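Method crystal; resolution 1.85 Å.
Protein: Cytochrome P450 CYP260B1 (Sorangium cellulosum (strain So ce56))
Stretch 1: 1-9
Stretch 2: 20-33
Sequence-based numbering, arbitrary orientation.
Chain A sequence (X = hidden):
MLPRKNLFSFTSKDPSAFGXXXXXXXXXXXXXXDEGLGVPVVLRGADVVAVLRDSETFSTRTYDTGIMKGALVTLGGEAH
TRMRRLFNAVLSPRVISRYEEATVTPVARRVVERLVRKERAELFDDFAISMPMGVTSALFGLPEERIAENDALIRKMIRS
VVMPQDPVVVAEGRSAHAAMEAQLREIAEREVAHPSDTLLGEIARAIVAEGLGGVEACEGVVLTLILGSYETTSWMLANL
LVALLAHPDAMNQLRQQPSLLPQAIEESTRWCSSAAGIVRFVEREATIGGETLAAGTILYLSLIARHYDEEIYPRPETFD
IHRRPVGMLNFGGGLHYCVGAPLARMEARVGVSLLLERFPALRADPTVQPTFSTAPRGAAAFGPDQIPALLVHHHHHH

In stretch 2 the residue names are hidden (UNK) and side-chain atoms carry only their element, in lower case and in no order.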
# COMPACT_ATOMS: atom_id res chain seq x y z
N MET A 1 -9.98 -26.14 18.56
CA MET A 1 -9.46 -26.32 17.17
C MET A 1 -10.33 -25.57 16.12
O MET A 1 -11.54 -25.82 15.91
CB MET A 1 -9.32 -27.83 16.86
CG MET A 1 -8.02 -28.22 16.15
SD MET A 1 -7.69 -29.96 16.45
CE MET A 1 -9.16 -30.80 15.85
N LEU A 2 -9.68 -24.58 15.51
CA LEU A 2 -10.17 -23.95 14.31
C LEU A 2 -10.03 -24.94 13.18
O LEU A 2 -9.13 -25.78 13.15
CB LEU A 2 -9.38 -22.66 13.96
CG LEU A 2 -9.53 -21.41 14.84
CD1 LEU A 2 -8.92 -20.20 14.20
CD2 LEU A 2 -10.96 -21.09 15.10
N PRO A 3 -10.94 -24.88 12.24
CA PRO A 3 -10.67 -25.63 11.06
C PRO A 3 -9.41 -25.10 10.40
O PRO A 3 -9.12 -23.88 10.53
CB PRO A 3 -11.89 -25.39 10.22
CG PRO A 3 -12.41 -24.08 10.66
CD PRO A 3 -12.07 -23.96 12.09
N ARG A 4 -8.69 -25.94 9.66
CA ARG A 4 -7.40 -25.51 9.09
C ARG A 4 -7.34 -25.69 7.59
O ARG A 4 -7.86 -26.65 7.05
CB ARG A 4 -6.24 -26.25 9.72
CG ARG A 4 -6.18 -26.19 11.23
CD ARG A 4 -5.23 -27.23 11.75
NE ARG A 4 -3.84 -26.85 11.68
CZ ARG A 4 -3.22 -26.21 12.65
NH1 ARG A 4 -3.89 -25.84 13.74
NH2 ARG A 4 -1.95 -26.01 12.58
N LYS A 5 -6.73 -24.74 6.88
CA LYS A 5 -6.64 -24.77 5.43
C LYS A 5 -5.37 -24.06 5.01
O LYS A 5 -4.66 -23.54 5.88
CB LYS A 5 -7.85 -24.02 4.82
CG LYS A 5 -9.20 -24.38 5.38
CD LYS A 5 -10.26 -23.52 4.70
CE LYS A 5 -11.64 -23.99 5.15
NZ LYS A 5 -12.76 -23.30 4.50
N ASN A 6 -4.98 -24.15 3.74
CA ASN A 6 -3.77 -23.44 3.27
C ASN A 6 -4.25 -22.67 2.03
O ASN A 6 -4.33 -23.23 0.95
CB ASN A 6 -2.60 -24.40 2.91
CG ASN A 6 -1.28 -23.62 2.61
OD1 ASN A 6 -1.31 -22.50 2.13
ND2 ASN A 6 -0.13 -24.21 2.93
N LEU A 7 -4.73 -21.45 2.22
CA LEU A 7 -5.30 -20.68 1.11
C LEU A 7 -4.34 -19.64 0.51
O LEU A 7 -4.47 -19.24 -0.63
CB LEU A 7 -6.57 -20.00 1.62
CG LEU A 7 -7.67 -20.88 2.22
CD1 LEU A 7 -8.82 -20.00 2.63
CD2 LEU A 7 -8.17 -21.92 1.20
N PHE A 8 -3.34 -19.23 1.27
CA PHE A 8 -2.47 -18.13 0.84
C PHE A 8 -1.30 -18.54 -0.07
O PHE A 8 -0.62 -17.69 -0.61
CB PHE A 8 -2.03 -17.31 2.05
CG PHE A 8 -3.12 -16.35 2.53
CD1 PHE A 8 -4.27 -16.81 3.16
CD2 PHE A 8 -3.01 -14.98 2.28
CE1 PHE A 8 -5.24 -15.94 3.58
CE2 PHE A 8 -4.00 -14.11 2.69
CZ PHE A 8 -5.09 -14.55 3.36
N SER A 9 -1.06 -19.85 -0.18
CA SER A 9 -0.02 -20.36 -1.09
C SER A 9 -0.58 -20.50 -2.52
O SER A 9 0.15 -20.69 -3.47
CB SER A 9 0.58 -21.69 -0.55
OG SER A 9 -0.48 -22.60 -0.27
N UNK A 20 -11.61 -14.91 -5.81
CA UNK A 20 -12.70 -15.92 -5.96
C UNK A 20 -12.54 -17.06 -4.93
O UNK A 20 -13.52 -17.48 -4.25
c UNK A 20 -13.64 -17.75 -7.43
c UNK A 20 -13.23 -15.41 -8.37
c UNK A 20 -13.14 -15.72 -9.86
c UNK A 20 -12.71 -16.48 -7.38
N UNK A 21 -11.33 -17.55 -4.85
CA UNK A 21 -10.90 -18.63 -3.92
C UNK A 21 -11.15 -18.26 -2.48
O UNK A 21 -11.74 -19.05 -1.73
c UNK A 21 -8.92 -21.27 -3.38
n UNK A 21 -7.66 -19.66 -2.57
c UNK A 21 -9.41 -18.87 -4.20
c UNK A 21 -8.75 -19.93 -3.39
n UNK A 21 -8.00 -21.78 -2.50
c UNK A 21 -7.25 -20.80 -2.04
N UNK A 22 -10.76 -17.06 -2.08
CA UNK A 22 -11.07 -16.62 -0.74
C UNK A 22 -12.53 -16.45 -0.44
O UNK A 22 -12.97 -16.79 0.67
c UNK A 22 -8.28 -16.46 0.61
c UNK A 22 -8.83 -15.41 -0.36
c UNK A 22 -8.30 -14.04 0.04
c UNK A 22 -10.36 -15.30 -0.38
N UNK A 23 -13.28 -15.86 -1.36
CA UNK A 23 -14.69 -15.67 -1.08
C UNK A 23 -15.42 -17.07 -0.99
O UNK A 23 -16.29 -17.22 -0.14
c UNK A 23 -15.33 -14.83 -2.16
N UNK A 24 -15.03 -18.02 -1.85
CA UNK A 24 -15.53 -19.43 -1.75
C UNK A 24 -15.21 -20.07 -0.38
O UNK A 24 -16.08 -20.62 0.30
c UNK A 24 -15.01 -20.29 -2.89
N UNK A 25 -14.00 -19.88 0.09
CA UNK A 25 -13.58 -20.41 1.37
C UNK A 25 -14.33 -19.74 2.49
O UNK A 25 -14.67 -20.37 3.46
c UNK A 25 -12.06 -20.28 1.58
N UNK A 26 -14.57 -18.44 2.37
CA UNK A 26 -15.31 -17.67 3.40
C UNK A 26 -16.78 -18.14 3.53
O UNK A 26 -17.35 -18.05 4.59
c UNK A 26 -15.36 -16.19 3.00
N UNK A 27 -17.40 -18.46 2.41
CA UNK A 27 -18.71 -19.13 2.46
C UNK A 27 -18.63 -20.39 3.35
O UNK A 27 -19.49 -20.59 4.19
n UNK A 27 -19.92 -19.22 -1.85
n UNK A 27 -18.53 -19.82 -3.58
c UNK A 27 -19.77 -18.16 0.37
c UNK A 27 -19.24 -19.43 1.05
c UNK A 27 -20.59 -18.34 -0.91
c UNK A 27 -19.06 -18.87 -2.79
n UNK A 27 -18.72 -17.60 -2.96
N UNK A 28 -17.59 -21.19 3.23
CA UNK A 28 -17.48 -22.34 4.16
C UNK A 28 -17.19 -22.00 5.62
O UNK A 28 -17.84 -22.55 6.48
c UNK A 28 -16.50 -23.41 3.66
c UNK A 28 -16.71 -23.81 2.21
o UNK A 28 -18.25 -25.52 2.76
c UNK A 28 -18.06 -24.47 2.08
o UNK A 28 -18.96 -23.87 1.41
N UNK A 29 -16.14 -21.22 5.92
CA UNK A 29 -15.85 -20.75 7.29
C UNK A 29 -15.26 -19.32 7.19
O UNK A 29 -14.30 -19.13 6.48
n UNK A 29 -15.65 -25.14 8.47
n UNK A 29 -14.74 -23.89 6.98
c UNK A 29 -15.14 -25.13 7.25
c UNK A 29 -14.78 -21.59 8.03
c UNK A 29 -15.04 -23.08 8.05
c UNK A 29 -15.61 -23.88 8.98
N UNK A 30 -15.72 -18.41 8.02
CA UNK A 30 -15.11 -17.11 8.13
C UNK A 30 -13.72 -17.12 8.77
O UNK A 30 -12.78 -16.48 8.24
o UNK A 30 -15.50 -14.83 8.92
c UNK A 30 -16.05 -16.16 8.88
N UNK A 31 -13.59 -17.83 9.89
CA UNK A 31 -12.37 -17.89 10.71
C UNK A 31 -11.78 -19.31 10.64
O UNK A 31 -12.49 -20.31 10.84
c UNK A 31 -12.68 -17.47 12.18
c UNK A 31 -11.42 -17.40 13.01
c UNK A 31 -13.38 -16.13 12.22
N UNK A 32 -10.50 -19.40 10.33
CA UNK A 32 -9.83 -20.67 10.04
C UNK A 32 -8.39 -20.44 10.29
O UNK A 32 -7.95 -19.27 10.35
c UNK A 32 -7.54 -19.27 5.80
c UNK A 32 -9.51 -19.28 7.10
c UNK A 32 -8.66 -18.65 6.19
o UNK A 32 -6.66 -18.59 5.00
c UNK A 32 -7.22 -20.55 6.33
c UNK A 32 -8.07 -21.15 7.22
c UNK A 32 -10.12 -21.16 8.63
c UNK A 32 -9.22 -20.54 7.62
N UNK A 33 -7.60 -21.50 10.49
CA UNK A 33 -6.20 -21.33 10.79
C UNK A 33 -5.57 -21.67 9.48
O UNK A 33 -5.75 -22.77 8.93
c UNK A 33 -3.89 -21.46 13.40
c UNK A 33 -1.99 -22.68 11.90
c UNK A 33 -2.56 -21.32 13.74
c UNK A 33 -3.30 -22.82 11.55
c UNK A 33 -5.73 -22.28 11.93
c UNK A 33 -4.29 -22.17 12.29
c UNK A 33 -1.59 -21.94 12.99
O HOH W 1 -12.21 -20.59 5.39

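Position 20 carries four carbons, forked at the first, one arm two carbons long; this is Ile20, in a helix that began earlier, out of reach of stretch 1. Position 21 has one carbon and a five-membered ring of three carbons and two nitrogens. A ring carbon lies 3.5 Å from Leu7 O, which sits near the ring plane at its edge; this is His21. Position 22 has four carbons forked at the second, and one terminal carbon is 4.1 Å from Leu7 CB and 4.3 Å from Phe8 CE1, so Leu22.

Positions 23 and 24 each have one carbon, out of reach: Ala23 and Ala24. At position 25 the single carbon, CB, points toward stretch 1 and lies 3.4 Å from Leu7 CD1, a close fit: Ala25. Position 26 also has one carbon, pointing away: Ala26. Position 27 shows three carbons, a nitrogen, then a carbon with two more nitrogens, which is Arg27, out of reach. Position 28 has three carbons, the third carrying two oxygens. Its CA-to-CB bond points toward stretch 1 but the carboxylate leads away, leaving CB 3.8 Å from Lys5 NZ: Glu28.

Position 29 again has one carbon and a ring of three carbons and two nitrogens. Pro3 CG sits over the ring face, 3.9 Å from the centroid and 24° off the normal, a CH-pi contact. At the ring edge Lys5 NZ donates a hydrogen bond to a ring nitrogen (3.2 Å). This is His29, the first residue to leave helical phi/psi. Position 30, one carbon and one oxygen, is Ser30, without contact here. Position 31 has three carbons, one carrying the other two, of which one meets Leu2 CD1 at 3.9 Å: Val31.

Position 32 has one carbon and a six-carbon ring bearing an oxygen. The ring carbon that bears it lies 3.5 Å from Leu7 CD1, and the oxygen approaches the edge of the Phe8 ring, 3.3 Å from Phe8 CE1, so Tyr32. Position 33 has one carbon and a ring of six carbons with no oxygen, and the Arg4 guanidinium lies flat on it, centres 4.2 Å apart and planes at 17°: Phe33.

The contact joins a parallel bridge to an apolar pocket. Phe33 N donates to Pro3 O (2.8 Å, 164°) and Lys5 N to Phe33 O (3.0 Å, 159°); these bonds flank Arg4, whose side chain lies on the same sheet face as that of Phe33. Leu7 then packs among Leu22, Ala25 and Tyr32. Water 1 bridges Lys5 NZ and the carbonyl of His29, the residue just past the helix, accepting from Lys5 NZ (2.9 Å) and donating to His29 O (2.8 Å). Together the stretches bury 835 Å².

Stretch 2, residues 20-33: IHLAAAAREHSVYF
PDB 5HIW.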